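PDB 6L6J: Oxidored_FMN domain-containing protein from [Pseudomonas] geniculata N1, which probably acts as an FMN- and [4Fe-4S]-dependent amine oxidase on 6-hydroxypseudooxynicotine, and also binds ADP. Local coordinates for residues 476-481 with 640-645. Sequence-based numbering, arbitrary orientation.
With ADP (adenosine-5'-diphosphate), chain D.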
loop_
_atom_site.group_PDB
_atom_site.type_symbol
_atom_site.label_atom_id
_atom_site.label_comp_id
_atom_site.label_asym_id
_atom_site.label_seq_id
_atom_site.Cartn_x
_atom_site.Cartn_y
_atom_site.Cartn_z
ATOM N N HIS A 476 -27.709 21.135 3.899
ATOM C CA HIS A 476 -26.653 20.469 4.701
ATOM C C HIS A 476 -25.300 21.101 4.383
ATOM O O HIS A 476 -24.984 21.202 3.196
ATOM C CB HIS A 476 -26.670 18.956 4.422
ATOM C CG HIS A 476 -25.709 18.184 5.263
ATOM N ND1 HIS A 476 -25.799 18.140 6.631
ATOM C CD2 HIS A 476 -24.616 17.462 4.941
ATOM C CE1 HIS A 476 -24.815 17.406 7.114
ATOM N NE2 HIS A 476 -24.077 16.978 6.099
ATOM N N VAL A 477 -24.529 21.481 5.404
ATOM C CA VAL A 477 -23.149 22.037 5.239
ATOM C C VAL A 477 -22.153 20.995 5.742
ATOM O O VAL A 477 -22.296 20.571 6.912
ATOM C CB VAL A 477 -22.940 23.360 6.003
ATOM C CG1 VAL A 477 -21.517 23.878 5.829
ATOM C CG2 VAL A 477 -23.963 24.416 5.603
ATOM N N ILE A 478 -21.165 20.637 4.914
ATOM C CA ILE A 478 -19.979 19.842 5.351
ATOM C C ILE A 478 -18.794 20.808 5.433
ATOM O O ILE A 478 -18.536 21.482 4.416
ATOM C CB ILE A 478 -19.730 18.664 4.391
ATOM C CG1 ILE A 478 -20.868 17.640 4.462
ATOM C CG2 ILE A 478 -18.384 18.024 4.671
ATOM C CD1 ILE A 478 -20.892 16.654 3.332
ATOM N N VAL A 479 -18.143 20.916 6.597
ATOM C CA VAL A 479 -16.940 21.773 6.794
ATOM C C VAL A 479 -15.723 20.854 6.701
ATOM O O VAL A 479 -15.643 19.920 7.530
ATOM C CB VAL A 479 -16.941 22.560 8.126
ATOM C CG1 VAL A 479 -15.768 23.517 8.195
ATOM C CG2 VAL A 479 -18.236 23.325 8.375
ATOM N N ALA A 480 -14.803 21.154 5.770
ATOM C CA ALA A 480 -13.588 20.364 5.496
ATOM C C ALA A 480 -12.360 21.281 5.404
ATOM O O ALA A 480 -11.512 21.052 4.514
ATOM C CB ALA A 480 -13.815 19.586 4.234
ATOM N N THR A 481 -12.217 22.202 6.355
ATOM C CA THR A 481 -11.294 23.367 6.315
ATOM C C THR A 481 -9.849 22.994 6.695
ATOM O O THR A 481 -9.001 23.921 6.797
ATOM C CB THR A 481 -11.871 24.488 7.182
ATOM O OG1 THR A 481 -12.128 23.972 8.484
ATOM C CG2 THR A 481 -13.167 25.030 6.616
ATOM N N SER A 640 -28.494 21.599 9.786
ATOM C CA SER A 640 -27.602 20.450 9.483
ATOM C C SER A 640 -26.196 20.966 9.145
ATOM O O SER A 640 -26.036 21.606 8.095
ATOM C CB SER A 640 -28.178 19.619 8.366
ATOM O OG SER A 640 -27.924 18.232 8.553
ATOM N N VAL A 641 -25.225 20.720 10.027
ATOM C CA VAL A 641 -23.779 21.042 9.834
ATOM C C VAL A 641 -22.906 19.946 10.466
ATOM O O VAL A 641 -23.088 19.658 11.657
ATOM C CB VAL A 641 -23.421 22.412 10.439
ATOM C CG1 VAL A 641 -21.941 22.719 10.289
ATOM C CG2 VAL A 641 -24.258 23.526 9.837
ATOM N N GLU A 642 -21.959 19.394 9.704
ATOM C CA GLU A 642 -20.935 18.433 10.210
ATOM C C GLU A 642 -19.541 18.889 9.749
ATOM O O GLU A 642 -19.466 19.677 8.787
ATOM C CB GLU A 642 -21.295 17.010 9.782
ATOM C CG GLU A 642 -20.760 16.608 8.428
ATOM C CD GLU A 642 -21.144 15.202 7.995
ATOM O OE1 GLU A 642 -21.929 15.075 7.026
ATOM O OE2 GLU A 642 -20.640 14.232 8.620
ATOM N N ARG A 643 -18.490 18.456 10.454
ATOM C CA ARG A 643 -17.066 18.675 10.073
ATOM C C ARG A 643 -16.437 17.308 9.736
ATOM O O ARG A 643 -16.918 16.273 10.274
ATOM C CB ARG A 643 -16.350 19.464 11.175
ATOM C CG ARG A 643 -16.069 18.698 12.461
ATOM C CD ARG A 643 -15.831 19.574 13.691
ATOM N NE ARG A 643 -14.665 19.188 14.457
ATOM C CZ ARG A 643 -14.259 19.753 15.590
ATOM N NH1 ARG A 643 -14.952 20.720 16.151
ATOM N NH2 ARG A 643 -13.155 19.339 16.186
ATOM N N ILE A 644 -15.446 17.286 8.836
ATOM C CA ILE A 644 -14.771 16.039 8.356
ATOM C C ILE A 644 -13.312 16.323 7.995
ATOM O O ILE A 644 -12.998 17.463 7.627
ATOM C CB ILE A 644 -15.499 15.442 7.151
ATOM C CG1 ILE A 644 -15.702 16.487 6.061
ATOM C CG2 ILE A 644 -16.808 14.800 7.563
ATOM C CD1 ILE A 644 -15.787 15.891 4.669
ATOM N N GLY A 645 -12.452 15.315 8.134
ATOM C CA GLY A 645 -11.033 15.383 7.752
ATOM C C GLY A 645 -10.168 16.071 8.792
ATOM O O GLY A 645 -10.476 15.966 10.007
HETATM P PB ADP D . -8.301 17.869 4.421
HETATM O O1B ADP D . -9.085 17.888 3.129
HETATM O O2B ADP D . -7.211 16.798 4.458
HETATM O O3B ADP D . -9.196 17.839 5.635
HETATM P PA ADP D . -6.937 20.300 3.520
HETATM O O1A ADP D . -6.424 19.497 2.372
HETATM O O2A ADP D . -5.986 21.141 4.287
HETATM O O3A ADP D . -7.570 19.287 4.567
HETATM O "O5'" ADP D . -8.221 21.155 3.046
HETATM C "C5'" ADP D . -8.536 22.453 3.603
HETATM C "C4'" ADP D . -8.855 23.416 2.487
HETATM O "O4'" ADP D . -9.967 24.254 2.903
HETATM C "C3'" ADP D . -7.726 24.396 2.117
HETATM O "O3'" ADP D . -7.705 24.732 0.735
HETATM C "C2'" ADP D . -8.098 25.613 2.972
HETATM O "O2'" ADP D . -7.472 26.828 2.612
HETATM C "C1'" ADP D . -9.602 25.603 2.721
HETATM N N9 ADP D . -10.372 26.477 3.607
HETATM C C8 ADP D . -10.159 26.735 4.942
HETATM N N7 ADP D . -11.015 27.589 5.445
HETATM C C5 ADP D . -11.832 27.936 4.370
HETATM C C6 ADP D . -12.940 28.806 4.243
HETATM N N6 ADP D . -13.451 29.506 5.246
HETATM N N1 ADP D . -13.530 28.910 3.026
HETATM C C2 ADP D . -13.030 28.190 2.016
HETATM N N3 ADP D . -12.007 27.341 2.019
HETATM C C4 ADP D . -11.444 27.254 3.234
#
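Both ring nitrogens of His476 are engaged by residues 640-645. ND1 shares a hydrogen bond with Ser640 OG at 2.9 Å, and NE2 donates to Glu642 OE1 at 3.0 Å, meeting the anti lone pair of that oxygen within the ring plane. With CG anti to the backbone N (chi1 -176°), the imidazole presents its edge to both partners, while the Glu642 carboxylate is turned 67° from the ring plane. The extended Glu642 chain runs alongside Ile478, whose CG2 packs against Ile644 CD1 at 3.4 Å.

Behind these side chains, strands 476-479 and 641-643 pair in parallel. Val477 N donates to Ser640 O and Val477 O accepts from Glu642 N; Val479 repeats the pattern, its N bonding Glu642 O at 2.8 Å and its O receiving Ile644 N. Val477 and Val479 pack on helix 624-632, on the face they share with Val641, whereas Ile478, Glu642 and Ile644 meet helix 653-666. Strand 641-643 is an outermost strand of the five-stranded, Rossmann-type parallel sheet, and strand 390-394 pairs with 476-479 on its other side. At the C-terminal ends Ala480, Thr481 and Gly645 reach the ADP pocket.

An alanine at His476 would remove both ring bonds and the stack on Tyr667, and would probably loosen the start of the edge strand. The nearby carboxylate may raise the ring's affinity for a second proton; any resulting charge attraction would act between the two side chains, beside the backbone ladder.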